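Local coordinates for sortase family protein (Streptococcus agalactiae, PDB 4D7W) that probably acts as a class C sortase, a cysteine transpeptidase that links pilin subunits into pili on the surface of this Gram-positive bacterium, at residues Asp16-Asp19 / Tyr20-Ile23; Gln46-Leu49 / Asp50-Gln54. All blocks are in the same frame, centred on the assembly; numbering follows the deposited sequence.

Contact 1 (16-19/20-23) is the N-cap and first two turns of helix 17-31. Contact 2 (46-49/50-54) runs along helix 45-52 and through its C-terminal end to Gln-54. Their centres are 19 Å apart, and their nearest atoms are about 5 Å apart without touching. Helix 17-31 joins them: it begins in contact 1, and further along its Tyr-30 packs on Asp-50 and Gln-54 while Arg-26 touches Gln-54. Ile-23 of contact 1 also touches Leu-55, just past contact 2. Neither contact contains a cysteine or a histidine, so the catalytic pair expected of a sortase lies elsewhere. Both belong to the N-terminal helical region that precedes the beta strands.

Contact 1 of 2, residues Asp16-Asp19 / Tyr20-Ile23; sequences DEND and YKKI
Asp-16 O receives two backbone N-H groups. Tyr-20 N bonds to Asp-16 O at 3.3 Å, and Asp-19 N adds a weak bond at 2.9 Å from Asp-16 O. The Tyr-20 ring also has this oxygen over one face. Asp-16 O sits 4.0 Å above the ring plane, offset toward the rim. The ring reaches back there because Tyr-20 CG lies beside its own backbone N (chi1 -60°). Its hydroxyl is hydrogen-bonded to Val-12 O, and the ring touches Met-15 and Asn-139. Tyr-20 thus ties the start of helix 17-31 to the chain before it.

Asp-16 is the N-cap of this helix. Asp-16 N donates to Asp-19 OD2 at 2.6 Å, a bent bond (133°) that uses the OD2 lone pair facing away from the other carboxylate oxygen. This is one half of a capping box, given by the third residue after the cap.

The bonds of the next turn differ in strength. Lys-21 N to Glu-17 O is weak at 3.5 Å. Lys-22 N to Asn-18 O and Ile-23 N to Asp-19 O continue the helical pattern. Aliphatic carbons also pack on the carbonyls: Lys-21 CG is 3.6 Å from Glu-17 O, and Ile-23 CG1 is 3.5 Å from Asp-19 O. Glu-17 OE1 and Lys-21 NZ stay 6.4 Å apart, so they attract at most at long range, and the Glu-17 side chain is poorly ordered.

The chemistry suits a helix start. Three acidic side chains, those of Asp-16, Glu-17 and Asp-19, precede two lysines, and their negative charge probably interacts favourably with the positive N-terminal end of the helix dipole.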
ATOM      1  N   ASP A  16      21.874   8.334   5.898  1.00 69.43           N
ATOM      2  CA  ASP A  16      22.002   9.194   7.072  1.00 84.67           C
ATOM      3  C   ASP A  16      20.660   9.311   7.808  1.00 90.00           C
ATOM      4  O   ASP A  16      19.605   9.084   7.218  1.00 90.32           O
ATOM      5  CB  ASP A  16      22.507  10.576   6.663  1.00 92.19           C
ATOM      6  CG  ASP A  16      23.035  11.366   7.833  1.00100.25           C
ATOM      7  OD1 ASP A  16      23.442  10.735   8.831  1.00102.72           O
ATOM      8  OD2 ASP A  16      23.051  12.615   7.755  1.00103.14           O
ATOM      9  N   GLU A  17      20.690   9.650   9.095  1.00 95.90           N
ATOM     10  CA  GLU A  17      19.446   9.828   9.848  1.00 95.53           C
ATOM     11  C   GLU A  17      18.732  11.110   9.417  1.00 84.18           C
ATOM     12  O   GLU A  17      17.531  11.274   9.644  1.00 79.05           O
ATOM     13  CB  GLU A  17      19.705   9.846  11.355  1.00106.31           C
ATOM     14  CG  GLU A  17      19.770   8.460  11.984  1.00114.54           C
ATOM     15  CD  GLU A  17      19.905   8.501  13.500  1.00122.86           C
ATOM     16  OE1 GLU A  17      19.814   9.603  14.087  1.00126.23           O
ATOM     17  OE2 GLU A  17      20.101   7.426  14.105  1.00124.72           O
ATOM     18  N   ASN A  18      19.482  12.011   8.789  1.00 76.11           N
ATOM     19  CA  ASN A  18      18.897  13.188   8.170  1.00 68.09           C
ATOM     20  C   ASN A  18      18.289  12.836   6.822  1.00 61.82           C
ATOM     21  O   ASN A  18      17.438  13.558   6.309  1.00 60.87           O
ATOM     22  CB  ASN A  18      19.941  14.293   8.011  1.00 70.78           C
ATOM     23  CG  ASN A  18      20.081  15.151   9.260  1.00 74.52           C
ATOM     24  OD1 ASN A  18      19.734  14.725  10.367  1.00 74.36           O
ATOM     25  ND2 ASN A  18      20.581  16.376   9.086  1.00 75.50           N
ATOM     26  N   ASP A  19      18.737  11.721   6.251  1.00 60.67           N
ATOM     27  CA  ASP A  19      18.163  11.203   5.010  1.00 57.72           C
ATOM     28  C   ASP A  19      16.746  10.678   5.242  1.00 48.11           C
ATOM     29  O   ASP A  19      15.842  10.980   4.453  1.00 45.17           O
ATOM     30  CB  ASP A  19      19.041  10.091   4.415  1.00 65.72           C
ATOM     31  CG  ASP A  19      20.305  10.624   3.742  1.00 74.77           C
ATOM     32  OD1 ASP A  19      20.204  11.588   2.948  1.00 80.28           O
ATOM     33  OD2 ASP A  19      21.398  10.068   4.005  1.00 73.60           O
ATOM     34  N   TYR A  20      16.553   9.892   6.309  1.00 44.87           N
ATOM     35  CA  TYR A  20      15.206   9.416   6.661  1.00 46.91           C
ATOM     36  C   TYR A  20      14.283  10.602   6.847  1.00 44.20           C
ATOM     37  O   TYR A  20      13.187  10.627   6.310  1.00 40.87           O
ATOM     38  CB  TYR A  20      15.182   8.584   7.953  1.00 46.50           C
ATOM     39  CG  TYR A  20      16.030   7.337   7.948  1.00 51.72           C
ATOM     40  CD1 TYR A  20      16.148   6.549   6.810  1.00 53.70           C
ATOM     41  CD2 TYR A  20      16.722   6.950   9.094  1.00 59.24           C
ATOM     42  CE1 TYR A  20      16.939   5.400   6.812  1.00 58.83           C
ATOM     43  CE2 TYR A  20      17.513   5.811   9.113  1.00 62.36           C
ATOM     44  CZ  TYR A  20      17.622   5.032   7.972  1.00 60.84           C
ATOM     45  OH  TYR A  20      18.423   3.896   7.996  1.00 54.39           O
ATOM     46  N   LYS A  21      14.746  11.584   7.623  1.00 41.43           N
ATOM     47  CA  LYS A  21      13.922  12.738   7.974  1.00 43.38           C
ATOM     48  C   LYS A  21      13.407  13.496   6.760  1.00 37.62           C
ATOM     49  O   LYS A  21      12.242  13.882   6.715  1.00 36.31           O
ATOM     50  CB  LYS A  21      14.696  13.707   8.879  1.00 48.29           C
ATOM     51  CG  LYS A  21      14.659  13.357  10.358  1.00 57.19           C
ATOM     52  CD  LYS A  21      15.377  14.419  11.199  1.00 64.09           C
ATOM     53  CE  LYS A  21      15.669  13.903  12.607  1.00 69.95           C
ATOM     54  NZ  LYS A  21      16.321  14.930  13.475  1.00 74.51           N
ATOM     55  N   LYS A  22      14.284  13.742   5.792  1.00 39.83           N
ATOM     56  CA  LYS A  22      13.887  14.440   4.576  1.00 37.67           C
ATOM     57  C   LYS A  22      12.779  13.663   3.861  1.00 34.07           C
ATOM     58  O   LYS A  22      11.724  14.205   3.539  1.00 33.08           O
ATOM     59  CB  LYS A  22      15.088  14.638   3.654  1.00 41.52           C
ATOM     60  CG  LYS A  22      14.760  15.314   2.330  1.00 50.37           C
ATOM     61  CD  LYS A  22      16.028  15.842   1.657  1.00 62.29           C
ATOM     62  CE  LYS A  22      15.862  16.028   0.151  1.00 69.80           C
ATOM     63  NZ  LYS A  22      16.041  14.748  -0.611  1.00 74.28           N
ATOM     64  N   ILE A  23      13.018  12.382   3.627  1.00 33.75           N
ATOM     65  CA  ILE A  23      12.055  11.569   2.891  1.00 32.65           C
ATOM     66  C   ILE A  23      10.734  11.382   3.651  1.00 33.34           C
ATOM     67  O   ILE A  23       9.642  11.526   3.076  1.00 30.52           O
ATOM     68  CB  ILE A  23      12.671  10.190   2.531  1.00 34.30           C
ATOM     69  CG1 ILE A  23      13.892  10.397   1.626  1.00 35.18           C
ATOM     70  CG2 ILE A  23      11.631   9.323   1.829  1.00 27.54           C
ATOM     71  CD1 ILE A  23      14.775   9.174   1.427  1.00 36.43           C
TER

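Contact 2 of 2, residues Gln46-Leu49 / Asp50-Gln54; sequences QERL and DYNSQ
The Tyr-51 ring has Arg-48 O at its edge, near the ring plane, with CD2 of Tyr-51 4.2 Å from that oxygen. Beyond the helix the ring meets His-79 edge-to-face, and His-92 with the planes at about 30°. The second flat group is the Asn-52 amide. With CG beside its backbone N (chi1 -73°), it leans back along the helix, and Asn-52 CG comes to 3.4 Å from Arg-48 O. Asn-52 ND2 is 4.0 Å from Arg-48 CG. These two side chains run side by side in the same direction, their planar ends turned 53° against each other.

The same Arg-48 O accepts the backbone hydrogen bond of Asn-52 N at 2.9 Å. At the C-terminal end, Ser-53 OG donates to Asp-50 O at 2.6 Å. Gln-54 NE2 reaches Asp-50 OD1 at 3.1 Å, approaching from above the carboxylate plane.

Helix 45-52 packs against helix 17-31 and the beta strands. Tyr-30 touches Asp-50, Tyr-51 and Gln-54. Arg-26 touches Gln-54 and has a long, weak ion pair with Asp-50. Tyr-51 OH bonds to His-92 ND1 of strand 90-92 and to Gly-80 N. Gln-54 O bonds to His-79 of strand 73-79, and Arg-48 forms a salt bridge with Glu-94.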
ATOM      1  N   GLN A  46       1.938  16.590 -13.467  1.00 34.72           N
ATOM      2  CA  GLN A  46       2.649  17.270 -12.389  1.00 37.16           C
ATOM      3  C   GLN A  46       2.541  16.511 -11.064  1.00 35.49           C
ATOM      4  O   GLN A  46       3.526  16.315 -10.345  1.00 31.75           O
ATOM      5  CB  GLN A  46       2.077  18.685 -12.225  1.00 47.48           C
ATOM      6  CG  GLN A  46       2.966  19.622 -11.493  1.00 58.91           C
ATOM      7  CD  GLN A  46       4.300  19.703 -12.169  1.00 72.44           C
ATOM      8  OE1 GLN A  46       4.428  20.285 -13.249  1.00 80.15           O
ATOM      9  NE2 GLN A  46       5.303  19.085 -11.563  1.00 76.57           N
ATOM     10  N   GLU A  47       1.321  16.100 -10.737  1.00 34.12           N
ATOM     11  CA  GLU A  47       1.065  15.356  -9.515  1.00 30.19           C
ATOM     12  C   GLU A  47       1.721  13.983  -9.573  1.00 32.51           C
ATOM     13  O   GLU A  47       2.233  13.489  -8.575  1.00 30.40           O
ATOM     14  CB  GLU A  47      -0.440  15.232  -9.286  1.00 29.08           C
ATOM     15  CG  GLU A  47      -1.060  16.524  -8.788  1.00 36.28           C
ATOM     16  CD  GLU A  47      -2.573  16.549  -8.892  1.00 42.41           C
ATOM     17  OE1 GLU A  47      -3.156  15.694  -9.590  1.00 42.09           O
ATOM     18  OE2 GLU A  47      -3.187  17.444  -8.275  1.00 46.31           O
ATOM     19  N   ARG A  48       1.703  13.367 -10.749  1.00 32.22           N
ATOM     20  CA  ARG A  48       2.282  12.044 -10.896  1.00 31.62           C
ATOM     21  C   ARG A  48       3.802  12.094 -10.694  1.00 31.85           C
ATOM     22  O   ARG A  48       4.371  11.205 -10.061  1.00 31.61           O
ATOM     23  CB  ARG A  48       1.938  11.448 -12.259  1.00 30.99           C
ATOM     24  CG  ARG A  48       2.586  10.088 -12.513  1.00 39.07           C
ATOM     25  CD  ARG A  48       1.971   9.395 -13.741  1.00 39.62           C
ATOM     26  NE  ARG A  48       0.534   9.229 -13.555  1.00 46.12           N
ATOM     27  CZ  ARG A  48      -0.391   9.954 -14.177  1.00 52.39           C
ATOM     28  NH1 ARG A  48      -0.024  10.885 -15.056  1.00 50.69           N
ATOM     29  NH2 ARG A  48      -1.682   9.736 -13.935  1.00 52.26           N
ATOM     30  N   LEU A  49       4.446  13.136 -11.221  1.00 36.71           N
ATOM     31  CA  LEU A  49       5.875  13.368 -10.981  1.00 35.30           C
ATOM     32  C   LEU A  49       6.191  13.556  -9.498  1.00 33.17           C
ATOM     33  O   LEU A  49       7.185  13.037  -9.001  1.00 31.65           O
ATOM     34  CB  LEU A  49       6.366  14.601 -11.758  1.00 38.62           C
ATOM     35  CG  LEU A  49       6.771  14.472 -13.233  1.00 46.19           C
ATOM     36  CD1 LEU A  49       5.792  13.591 -14.012  1.00 51.04           C
ATOM     37  CD2 LEU A  49       6.875  15.846 -13.886  1.00 46.42           C
ATOM     38  N   ASP A  50       5.367  14.331  -8.797  1.00 34.02           N
ATOM     39  CA  ASP A  50       5.556  14.499  -7.362  1.00 32.93           C
ATOM     40  C   ASP A  50       5.450  13.145  -6.660  1.00 32.06           C
ATOM     41  O   ASP A  50       6.286  12.773  -5.830  1.00 30.30           O
ATOM     42  CB  ASP A  50       4.522  15.466  -6.780  1.00 36.18           C
ATOM     43  CG  ASP A  50       4.769  15.763  -5.293  1.00 46.12           C
ATOM     44  OD1 ASP A  50       5.923  15.588  -4.818  1.00 43.97           O
ATOM     45  OD2 ASP A  50       3.812  16.184  -4.599  1.00 46.48           O
ATOM     46  N   TYR A  51       4.398  12.412  -7.001  1.00 28.62           N
ATOM     47  CA  TYR A  51       4.164  11.082  -6.440  1.00 28.13           C
ATOM     48  C   TYR A  51       5.375  10.163  -6.624  1.00 28.71           C
ATOM     49  O   TYR A  51       5.831   9.542  -5.673  1.00 29.18           O
ATOM     50  CB  TYR A  51       2.919  10.477  -7.081  1.00 24.73           C
ATOM     51  CG  TYR A  51       2.710   8.996  -6.815  1.00 26.79           C
ATOM     52  CD1 TYR A  51       2.495   8.527  -5.530  1.00 26.57           C
ATOM     53  CD2 TYR A  51       2.697   8.078  -7.851  1.00 28.41           C
ATOM     54  CE1 TYR A  51       2.291   7.178  -5.273  1.00 30.63           C
ATOM     55  CE2 TYR A  51       2.493   6.708  -7.599  1.00 22.87           C
ATOM     56  CZ  TYR A  51       2.291   6.275  -6.314  1.00 27.49           C
ATOM     57  OH  TYR A  51       2.091   4.937  -6.047  1.00 29.87           O
ATOM     58  N   ASN A  52       5.920  10.095  -7.836  1.00 29.34           N
ATOM     59  CA  ASN A  52       7.048   9.204  -8.081  1.00 29.74           C
ATOM     60  C   ASN A  52       8.295   9.544  -7.268  1.00 32.66           C
ATOM     61  O   ASN A  52       9.139   8.678  -7.025  1.00 31.83           O
ATOM     62  CB  ASN A  52       7.397   9.182  -9.570  1.00 33.69           C
ATOM     63  CG  ASN A  52       6.373   8.419 -10.385  1.00 40.22           C
ATOM     64  OD1 ASN A  52       5.674   7.550  -9.862  1.00 44.42           O
ATOM     65  ND2 ASN A  52       6.282   8.733 -11.671  1.00 41.47           N
ATOM     66  N   SER A  53       8.405  10.795  -6.837  1.00 33.73           N
ATOM     67  CA  SER A  53       9.538  11.217  -6.021  1.00 32.02           C
ATOM     68  C   SER A  53       9.331  10.910  -4.545  1.00 34.98           C
ATOM     69  O   SER A  53      10.249  11.098  -3.745  1.00 37.66           O
ATOM     70  CB  SER A  53       9.781  12.719  -6.179  1.00 34.07           C
ATOM     71  OG  SER A  53       8.769  13.455  -5.498  1.00 40.56           O
ATOM     72  N   GLN A  54       8.119  10.502  -4.156  1.00 29.47           N
ATOM     73  CA  GLN A  54       7.866  10.286  -2.733  1.00 23.78           C
ATOM     74  C   GLN A  54       8.325   8.890  -2.343  1.00 26.41           C
ATOM     75  O   GLN A  54       8.126   7.950  -3.098  1.00 27.83           O
ATOM     76  CB  GLN A  54       6.375  10.484  -2.391  1.00 26.33           C
ATOM     77  CG  GLN A  54       5.868  11.898  -2.663  1.00 27.92           C
ATOM     78  CD  GLN A  54       6.453  12.926  -1.692  1.00 28.09           C
ATOM     79  OE1 GLN A  54       6.937  12.567  -0.623  1.00 33.47           O
ATOM     80  NE2 GLN A  54       6.408  14.201  -2.065  1.00 30.67           N
TER